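Local coordinates for hypothetical membrane protein (PDB 6JSA) that binds heme and probably passes it along the heme-uptake machinery of Corynebacterium glutamicum, here as the C-terminal domain of HtaA, at residues 148-151 with 152-156; 16-19 with 20-23; 51-55 with 56-60. All coordinates share one frame; numbering follows the deposited sequence.

Overall arrangement
Contacts 1 and 2 work at the heme end of this strand-rich domain, whereas contact 3 is a hairpin tip at the surface, away from the heme site and across the chain's centre from contact 2; those two have centres about 34 Å apart. Contacts 1 and 2 touch each other and both reach the porphyrin: the 148-156 loop brings an aromatic face and a phenol hydroxyl, and helix 16-23 brings the iron ligand and a serine. Both are partly buried and mix aromatic packing with polar bonds to the heme. Contact 3 joins strands 42-53 and 58-62 through backbone bonds, while a carboxylate-amide pair ties the end of one strand to the loop.

Contact 1 (148-151 with 152-156); sequences DFYT and PGTQL. With HEM (protoporphyrin IX containing Fe), chain B.
Thr151 and Thr154 meet where the chain reverses, tied together at the carbonyl oxygen of Thr151. Thr154 N donates to Thr151 O at 3.1 Å, closing the turn. A second hydrogen bond, from Thr154 OG1 to the same Thr151 O, is 2.8 Å long, so one residue grips the acceptor twice. The torsion of Thr154 (chi1 -68°) sets OG1 opposite its own carbonyl carbon and swings the hydroxyl back to Thr151 O, while the two threonine side chains cross at about a right angle. Pro152 suits the first corner because its ring fixes phi near -57°; Gly153 follows with the positive phi that glycine adopts readily. Thr154 CG2 packs 4.1 Å from Tyr150 CB, and Leu156 CD2 lies 4.4 Å from Tyr150 CD2, giving the buried ring an apolar flank. At its far end Tyr150 OH donates a 2.5 Å hydrogen bond to HEM O2D, which lies in the ring plane. Next to it, Phe149 lays one face over the porphyrin, with HEM ND 3.4 Å above the ring plane. A type II beta turn, Thr151 to Thr154, thus directly follows the aromatic pair of the heme pocket.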
loop_
_atom_site.group_PDB
_atom_site.type_symbol
_atom_site.label_atom_id
_atom_site.label_comp_id
_atom_site.label_asym_id
_atom_site.label_seq_id
_atom_site.Cartn_x
_atom_site.Cartn_y
_atom_site.Cartn_z
ATOM N N ASP A 148 15.870 0.697 6.862
ATOM C CA ASP A 148 16.373 -0.564 7.394
ATOM C C ASP A 148 15.904 -0.847 8.817
ATOM O O ASP A 148 16.468 -1.722 9.486
ATOM C CB ASP A 148 17.902 -0.684 7.287
ATOM C CG ASP A 148 18.409 -0.473 5.869
ATOM O OD1 ASP A 148 17.815 -1.024 4.915
ATOM O OD2 ASP A 148 19.415 0.250 5.714
ATOM N N PHE A 149 14.873 -0.143 9.305
ATOM C CA PHE A 149 14.317 -0.491 10.609
ATOM C C PHE A 149 13.486 -1.767 10.564
ATOM O O PHE A 149 13.319 -2.415 11.604
ATOM C CB PHE A 149 13.507 0.666 11.200
ATOM C CG PHE A 149 14.351 1.743 11.827
ATOM C CD1 PHE A 149 14.803 2.820 11.083
ATOM C CD2 PHE A 149 14.697 1.668 13.170
ATOM C CE1 PHE A 149 15.573 3.816 11.671
ATOM C CE2 PHE A 149 15.475 2.655 13.766
ATOM C CZ PHE A 149 15.915 3.727 13.020
ATOM N N TYR A 150 12.957 -2.133 9.401
ATOM C CA TYR A 150 12.320 -3.422 9.186
ATOM C C TYR A 150 13.160 -4.182 8.175
ATOM O O TYR A 150 13.639 -3.599 7.200
ATOM C CB TYR A 150 10.924 -3.279 8.573
ATOM C CG TYR A 150 9.931 -2.415 9.314
ATOM C CD1 TYR A 150 9.745 -2.535 10.684
ATOM C CD2 TYR A 150 9.160 -1.485 8.626
ATOM C CE1 TYR A 150 8.826 -1.742 11.355
ATOM C CE2 TYR A 150 8.234 -0.696 9.285
ATOM C CZ TYR A 150 8.069 -0.824 10.646
ATOM O OH TYR A 150 7.155 -0.024 11.295
ATOM N N THR A 151 13.316 -5.485 8.388
ATOM C CA THR A 151 14.036 -6.342 7.460
ATOM C C THR A 151 13.119 -6.783 6.321
ATOM O O THR A 151 11.891 -6.813 6.468
ATOM C CB THR A 151 14.504 -7.595 8.189
ATOM O OG1 THR A 151 13.370 -8.217 8.803
ATOM C CG2 THR A 151 15.569 -7.268 9.242
ATOM N N PRO A 152 13.694 -7.162 5.180
ATOM C CA PRO A 152 12.876 -7.763 4.118
ATOM C C PRO A 152 12.137 -8.989 4.638
ATOM O O PRO A 152 12.697 -9.820 5.355
ATOM C CB PRO A 152 13.910 -8.141 3.051
ATOM C CG PRO A 152 15.065 -7.204 3.288
ATOM C CD PRO A 152 15.111 -7.019 4.786
ATOM N N GLY A 153 10.857 -9.087 4.286
ATOM C CA GLY A 153 10.018 -10.165 4.761
ATOM C C GLY A 153 9.213 -9.848 5.998
ATOM O O GLY A 153 8.335 -10.637 6.367
ATOM N N THR A 154 9.474 -8.719 6.650
ATOM C CA THR A 154 8.642 -8.283 7.763
ATOM C C THR A 154 7.196 -8.154 7.303
ATOM O O THR A 154 6.916 -7.675 6.199
ATOM C CB THR A 154 9.155 -6.931 8.273
ATOM O OG1 THR A 154 10.442 -7.113 8.872
ATOM C CG2 THR A 154 8.215 -6.306 9.317
ATOM N N GLN A 155 6.273 -8.602 8.148
ATOM C CA GLN A 155 4.852 -8.485 7.845
ATOM C C GLN A 155 4.378 -7.068 8.147
ATOM O O GLN A 155 4.500 -6.590 9.280
ATOM C CB GLN A 155 4.062 -9.482 8.688
ATOM C CG GLN A 155 4.458 -10.926 8.460
ATOM C CD GLN A 155 4.316 -11.352 7.007
ATOM O OE1 GLN A 155 5.307 -11.490 6.279
ATOM N NE2 GLN A 155 3.083 -11.574 6.579
ATOM N N LEU A 156 3.817 -6.409 7.143
ATOM C CA LEU A 156 3.204 -5.103 7.323
ATOM C C LEU A 156 1.743 -5.314 7.721
ATOM O O LEU A 156 1.312 -6.438 7.984
ATOM C CB LEU A 156 3.363 -4.277 6.050
ATOM C CG LEU A 156 4.801 -4.041 5.573
ATOM C CD1 LEU A 156 4.789 -3.117 4.360
ATOM C CD2 LEU A 156 5.700 -3.485 6.690
HETATM C CHA HEM B . 11.790 3.132 15.186
HETATM C CHB HEM B . 14.987 6.602 16.239
HETATM C CHC HEM B . 14.752 8.191 11.673
HETATM C CHD HEM B . 11.862 4.491 10.532
HETATM C C1A HEM B . 12.649 3.955 15.876
HETATM C C2A HEM B . 12.925 3.883 17.298
HETATM C C3A HEM B . 13.807 4.839 17.601
HETATM C C4A HEM B . 14.129 5.533 16.365
HETATM C CMA HEM B . 14.395 5.165 18.996
HETATM C CAA HEM B . 12.237 2.902 18.259
HETATM C CBA HEM B . 10.848 3.499 18.518
HETATM C CGA HEM B . 10.000 2.602 19.381
HETATM O O1A HEM B . 10.290 1.387 19.474
HETATM O O2A HEM B . 9.010 3.103 19.967
HETATM C C1B HEM B . 15.161 7.376 15.114
HETATM C C2B HEM B . 15.902 8.618 15.034
HETATM C C3B HEM B . 15.844 9.058 13.766
HETATM C C4B HEM B . 15.053 8.100 13.017
HETATM C CMB HEM B . 16.616 9.247 16.241
HETATM C CAB HEM B . 16.445 10.322 13.109
HETATM C CBB HEM B . 17.082 11.309 13.751
HETATM C C1C HEM B . 13.977 7.311 10.950
HETATM C C2C HEM B . 13.770 7.360 9.518
HETATM C C3C HEM B . 12.947 6.359 9.195
HETATM C C4C HEM B . 12.639 5.620 10.411
HETATM C CMC HEM B . 14.366 8.417 8.564
HETATM C CAC HEM B . 12.455 6.041 7.763
HETATM C CBC HEM B . 11.178 5.688 7.538
HETATM C C1D HEM B . 11.618 3.796 11.691
HETATM C C2D HEM B . 10.813 2.603 11.787
HETATM C C3D HEM B . 10.788 2.225 13.064
HETATM C C4D HEM B . 11.568 3.176 13.828
HETATM C CMD HEM B . 10.127 1.909 10.599
HETATM C CAD HEM B . 10.033 1.013 13.649
HETATM C CBD HEM B . 8.669 1.516 14.141
HETATM C CGD HEM B . 7.844 0.352 14.627
HETATM O O1D HEM B . 7.994 -0.054 15.807
HETATM O O2D HEM B . 7.028 -0.174 13.830
HETATM N NA HEM B . 13.402 4.975 15.330
HETATM N NB HEM B . 14.645 7.095 13.866
HETATM N NC HEM B . 13.276 6.231 11.466
HETATM N ND HEM B . 12.069 4.126 12.957
HETATM FE FE HEM B . 13.109 5.796 13.462
#

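Contact 2 (16-19 with 20-23). With HEM (protoporphyrin IX containing Fe), chain B.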
loop_
_atom_site.group_PDB
_atom_site.type_symbol
_atom_site.label_atom_id
_atom_site.label_comp_id
_atom_site.label_asym_id
_atom_site.label_seq_id
_atom_site.Cartn_x
_atom_site.Cartn_y
_atom_site.Cartn_z
ATOM N N ALA A 16 0.539 -0.797 11.629
ATOM C CA ALA A 16 -0.020 -0.124 12.801
ATOM C C ALA A 16 1.080 0.406 13.715
ATOM O O ALA A 16 1.001 1.543 14.205
ATOM C CB ALA A 16 -0.947 -1.058 13.571
ATOM N N SER A 17 2.121 -0.397 13.952
ATOM C CA SER A 17 3.185 0.061 14.837
ATOM C C SER A 17 3.936 1.244 14.238
ATOM O O SER A 17 4.455 2.086 14.978
ATOM C CB SER A 17 4.122 -1.097 15.199
ATOM O OG SER A 17 4.813 -1.580 14.065
ATOM N N PHE A 18 4.013 1.327 12.906
ATOM C CA PHE A 18 4.610 2.500 12.271
ATOM C C PHE A 18 3.765 3.749 12.498
ATOM O O PHE A 18 4.305 4.814 12.811
ATOM C CB PHE A 18 4.826 2.256 10.777
ATOM C CG PHE A 18 5.576 3.361 10.087
ATOM C CD1 PHE A 18 6.897 3.618 10.425
ATOM C CD2 PHE A 18 4.972 4.133 9.109
ATOM C CE1 PHE A 18 7.613 4.620 9.798
ATOM C CE2 PHE A 18 5.677 5.145 8.470
ATOM C CZ PHE A 18 7.005 5.390 8.819
ATOM N N GLN A 19 2.440 3.638 12.359
ATOM C CA GLN A 19 1.572 4.774 12.673
ATOM C C GLN A 19 1.801 5.251 14.097
ATOM O O GLN A 19 1.909 6.456 14.353
ATOM C CB GLN A 19 0.106 4.381 12.542
ATOM C CG GLN A 19 -0.408 4.184 11.141
ATOM C CD GLN A 19 -1.860 3.747 11.161
ATOM O OE1 GLN A 19 -2.610 4.098 12.071
ATOM N NE2 GLN A 19 -2.257 2.964 10.173
ATOM N N ASN A 20 1.841 4.315 15.043
ATOM C CA ASN A 20 1.950 4.696 16.443
ATOM C C ASN A 20 3.317 5.281 16.744
ATOM O O ASN A 20 3.429 6.180 17.581
ATOM C CB ASN A 20 1.636 3.492 17.332
ATOM C CG ASN A 20 0.210 3.001 17.151
ATOM O OD1 ASN A 20 -0.660 3.755 16.702
ATOM N ND2 ASN A 20 -0.042 1.747 17.504
ATOM N N TYR A 21 4.349 4.800 16.052
ATOM C CA TYR A 21 5.672 5.400 16.157
ATOM C C TYR A 21 5.670 6.820 15.600
ATOM O O TYR A 21 6.156 7.757 16.248
ATOM C CB TYR A 21 6.676 4.513 15.421
ATOM C CG TYR A 21 7.967 5.194 15.066
ATOM C CD1 TYR A 21 8.870 5.574 16.052
ATOM C CD2 TYR A 21 8.292 5.450 13.740
ATOM C CE1 TYR A 21 10.054 6.189 15.720
ATOM C CE2 TYR A 21 9.475 6.058 13.397
ATOM C CZ TYR A 21 10.345 6.431 14.395
ATOM O OH TYR A 21 11.507 7.052 14.063
ATOM N N ILE A 22 5.118 7.003 14.397
ATOM C CA ILE A 22 5.111 8.326 13.774
ATOM C C ILE A 22 4.431 9.347 14.680
ATOM O O ILE A 22 4.922 10.467 14.861
ATOM C CB ILE A 22 4.440 8.268 12.391
ATOM C CG1 ILE A 22 5.343 7.541 11.391
ATOM C CG2 ILE A 22 4.062 9.666 11.918
ATOM C CD1 ILE A 22 6.606 8.295 11.017
ATOM N N ARG A 23 3.288 8.980 15.258
ATOM C CA ARG A 23 2.510 9.899 16.080
ATOM C C ARG A 23 2.957 9.921 17.534
ATOM O O ARG A 23 2.445 10.738 18.308
ATOM C CB ARG A 23 1.017 9.555 15.984
ATOM C CG ARG A 23 0.483 9.678 14.560
ATOM C CD ARG A 23 -1.028 9.796 14.497
ATOM N NE ARG A 23 -1.712 8.527 14.729
ATOM C CZ ARG A 23 -3.023 8.361 14.578
ATOM N NH1 ARG A 23 -3.786 9.382 14.185
ATOM N NH2 ARG A 23 -3.574 7.178 14.808
HETATM C CHA HEM B . 11.790 3.132 15.186
HETATM C CHB HEM B . 14.987 6.602 16.239
HETATM C CHC HEM B . 14.752 8.191 11.673
HETATM C CHD HEM B . 11.862 4.491 10.532
HETATM C C1A HEM B . 12.649 3.955 15.876
HETATM C C2A HEM B . 12.925 3.883 17.298
HETATM C C3A HEM B . 13.807 4.839 17.601
HETATM C C4A HEM B . 14.129 5.533 16.365
HETATM C CMA HEM B . 14.395 5.165 18.996
HETATM C CAA HEM B . 12.237 2.902 18.259
HETATM C CBA HEM B . 10.848 3.499 18.518
HETATM C CGA HEM B . 10.000 2.602 19.381
HETATM O O1A HEM B . 10.290 1.387 19.474
HETATM O O2A HEM B . 9.010 3.103 19.967
HETATM C C1B HEM B . 15.161 7.376 15.114
HETATM C C2B HEM B . 15.902 8.618 15.034
HETATM C C3B HEM B . 15.844 9.058 13.766
HETATM C C4B HEM B . 15.053 8.100 13.017
HETATM C CMB HEM B . 16.616 9.247 16.241
HETATM C CAB HEM B . 16.445 10.322 13.109
HETATM C CBB HEM B . 17.082 11.309 13.751
HETATM C C1C HEM B . 13.977 7.311 10.950
HETATM C C2C HEM B . 13.770 7.360 9.518
HETATM C C3C HEM B . 12.947 6.359 9.195
HETATM C C4C HEM B . 12.639 5.620 10.411
HETATM C CMC HEM B . 14.366 8.417 8.564
HETATM C CAC HEM B . 12.455 6.041 7.763
HETATM C CBC HEM B . 11.178 5.688 7.538
HETATM C C1D HEM B . 11.618 3.796 11.691
HETATM C C2D HEM B . 10.813 2.603 11.787
HETATM C C3D HEM B . 10.788 2.225 13.064
HETATM C C4D HEM B . 11.568 3.176 13.828
HETATM C CMD HEM B . 10.127 1.909 10.599
HETATM C CAD HEM B . 10.033 1.013 13.649
HETATM C CBD HEM B . 8.669 1.516 14.141
HETATM C CGD HEM B . 7.844 0.352 14.627
HETATM O O1D HEM B . 7.994 -0.054 15.807
HETATM O O2D HEM B . 7.028 -0.174 13.830
HETATM N NA HEM B . 13.402 4.975 15.330
HETATM N NB HEM B . 14.645 7.095 13.866
HETATM N NC HEM B . 13.276 6.231 11.466
HETATM N ND HEM B . 12.069 4.126 12.957
HETATM FE FE HEM B . 13.109 5.796 13.462
HETATM O O HOH W 1 -2.702 4.344 14.827
#
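The heme-ligating helix 16-23 carries Ser17 and Tyr21 one turn apart, joined by the helical bond from Tyr21 N to Ser17 O and both directed at the porphyrin. Tyr21 is the axial ligand: its OH binds the heme iron at 2.1 Å. With CG opposite the backbone N (chi1 161°), the ring extends from the helix to the metal, and HEM C4D lies 3.5 Å above one of its faces. A tyrosine suits the place because its phenol oxygen can reach the iron from a rigid, flat arm; His72 NE2 is hydrogen-bonded to the same oxygen, consistent with a second-shell residue that positions the ligand. Ser17, a short side chain close to the heme's rim, donates from OG to the propionate oxygen HEM O2D at 2.6 Å, and the same OG is hydrogen-bonded to Lys15 NZ.

Phe18 faces the interior beside this site. Its ring takes Ile22 CG1 over one face in a CH-pi contact, 3.8 Å from CG1 to the ring centroid and 15° off the normal. Phe18 CD1 comes to the edge of the Tyr21 ring, 4.0 Å from Tyr21 CD2, and also touches the heme methyl CMD at 3.7 Å. Phe18 thus lines one side of Tyr21, with Ile22 backing Phe18 in turn.

On the polar side, a water joins three side chains: it donates to Gln19 OE1 and to Asn20 OD1, each at 2.8 Å, and accepts from Arg23 NH2 at 3.0 Å. The buried Gln19 uses NE2 differently, giving hydrogen bonds to Gly13 O and Gln41 O. Gln19 and Arg23 pack on Trp31 of strand 30-34 and Phe38 of strand 37-39, while Tyr21 and Ile22 rest on Leu76 of strand 76-88.

Contact 3 (51-55 with 56-60); sequences AVDAE and NKTGS
The beta hairpin of strands 42-53 and 58-62 turns over at this point, with Asp53 facing Thr58 at the last pair before the loop. Asp53 N donates to Thr58 O at 2.8 Å, and Thr58 N returns a longer bond to Asp53 O at 3.2 Å. Further along, Ala51 and Ser60 form another hydrogen-bonded pair, each N donating to the other's O. Between them Val52 and Gly59 are a non-hydrogen-bonded pair; with no side chain on Gly59, their CA atoms come within 4.1 Å. Lys57 and Thr58 both face Asp53, a G1 beta bulge, and Lys57 takes the positive phi (52°) of its first position. Aspartate suits the strand end because its carboxylate can clasp the loop. With CG opposite the backbone N (chi1 175°), it offers the syn side of OD2 to Asn56 ND2 in a 2.8 Å bond, the carboxylate and amide planes standing 82° apart. Asn56 N adds a weak bond to Asp53 OD1, 3.3 Å long. A water donates to Asp53 OD2 at 2.6 Å and also hydrogen-bonds Thr58 OG1. The extended Lys57 side chain places NZ to hydrogen-bond Asn90 OD1 and Leu123 O.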
loop_
_atom_site.group_PDB
_atom_site.type_symbol
_atom_site.label_atom_id
_atom_site.label_comp_id
_atom_site.label_asym_id
_atom_site.label_seq_id
_atom_site.Cartn_x
_atom_site.Cartn_y
_atom_site.Cartn_z
ATOM N N ALA A 51 -8.245 -3.484 -14.110
ATOM C CA ALA A 51 -8.922 -4.522 -14.864
ATOM C C ALA A 51 -8.669 -5.866 -14.201
ATOM O O ALA A 51 -7.638 -6.072 -13.553
ATOM C CB ALA A 51 -8.447 -4.547 -16.321
ATOM N N VAL A 52 -9.623 -6.776 -14.374
ATOM C CA VAL A 52 -9.563 -8.114 -13.808
ATOM C C VAL A 52 -9.867 -9.103 -14.921
ATOM O O VAL A 52 -10.902 -8.997 -15.593
ATOM C CB VAL A 52 -10.564 -8.286 -12.651
ATOM C CG1 VAL A 52 -10.625 -9.736 -12.215
ATOM C CG2 VAL A 52 -10.207 -7.377 -11.484
ATOM N N ASP A 53 -8.960 -10.053 -15.121
ATOM C CA ASP A 53 -9.163 -11.165 -16.043
ATOM C C ASP A 53 -9.737 -12.296 -15.206
ATOM O O ASP A 53 -9.009 -13.063 -14.572
ATOM C CB ASP A 53 -7.835 -11.542 -16.686
ATOM C CG ASP A 53 -7.931 -12.778 -17.564
ATOM O OD1 ASP A 53 -9.021 -13.379 -17.695
ATOM O OD2 ASP A 53 -6.887 -13.158 -18.125
ATOM N N ALA A 54 -11.070 -12.389 -15.192
ATOM C CA ALA A 54 -11.737 -13.347 -14.316
ATOM C C ALA A 54 -11.432 -14.779 -14.722
ATOM O O ALA A 54 -11.291 -15.656 -13.860
ATOM C CB ALA A 54 -13.244 -13.093 -14.300
ATOM N N GLU A 55 -11.327 -15.037 -16.028
ATOM C CA GLU A 55 -11.059 -16.391 -16.490
ATOM C C GLU A 55 -9.762 -16.928 -15.903
ATOM O O GLU A 55 -9.688 -18.097 -15.512
ATOM C CB GLU A 55 -11.028 -16.439 -18.017
ATOM C CG GLU A 55 -10.913 -17.859 -18.545
ATOM C CD GLU A 55 -10.930 -17.944 -20.058
ATOM O OE1 GLU A 55 -11.302 -16.949 -20.706
ATOM O OE2 GLU A 55 -10.569 -19.015 -20.598
ATOM N N ASN A 56 -8.741 -16.082 -15.791
ATOM C CA ASN A 56 -7.435 -16.518 -15.316
ATOM C C ASN A 56 -7.112 -16.063 -13.899
ATOM O O ASN A 56 -6.022 -16.369 -13.397
ATOM C CB ASN A 56 -6.354 -16.069 -16.298
ATOM C CG ASN A 56 -6.526 -16.708 -17.653
ATOM O OD1 ASN A 56 -6.597 -17.933 -17.765
ATOM N ND2 ASN A 56 -6.639 -15.884 -18.688
ATOM N N LYS A 57 -8.044 -15.389 -13.234
ATOM C CA LYS A 57 -7.866 -14.865 -11.878
ATOM C C LYS A 57 -6.590 -14.033 -11.744
ATOM O O LYS A 57 -5.757 -14.262 -10.868
ATOM C CB LYS A 57 -7.954 -15.961 -10.807
ATOM C CG LYS A 57 -8.413 -15.432 -9.445
ATOM C CD LYS A 57 -8.459 -16.519 -8.374
ATOM C CE LYS A 57 -9.080 -15.972 -7.091
ATOM N NZ LYS A 57 -9.013 -16.914 -5.936
ATOM N N THR A 58 -6.439 -13.052 -12.634
ATOM C CA THR A 58 -5.390 -12.050 -12.523
ATOM C C THR A 58 -6.032 -10.674 -12.569
ATOM O O THR A 58 -7.141 -10.500 -13.079
ATOM C CB THR A 58 -4.354 -12.141 -13.650
ATOM O OG1 THR A 58 -4.944 -11.713 -14.885
ATOM C CG2 THR A 58 -3.824 -13.564 -13.788
ATOM N N GLY A 59 -5.327 -9.685 -12.046
ATOM C CA GLY A 59 -5.886 -8.347 -12.071
ATOM C C GLY A 59 -4.896 -7.329 -11.561
ATOM O O GLY A 59 -3.856 -7.664 -10.979
ATOM N N SER A 60 -5.243 -6.069 -11.806
ATOM C CA SER A 60 -4.565 -4.916 -11.235
ATOM C C SER A 60 -5.631 -3.900 -10.871
ATOM O O SER A 60 -6.453 -3.536 -11.717
ATOM C CB SER A 60 -3.593 -4.288 -12.232
ATOM O OG SER A 60 -2.311 -4.850 -12.089
HETATM O O HOH W 2 -4.454 -12.823 -17.206
#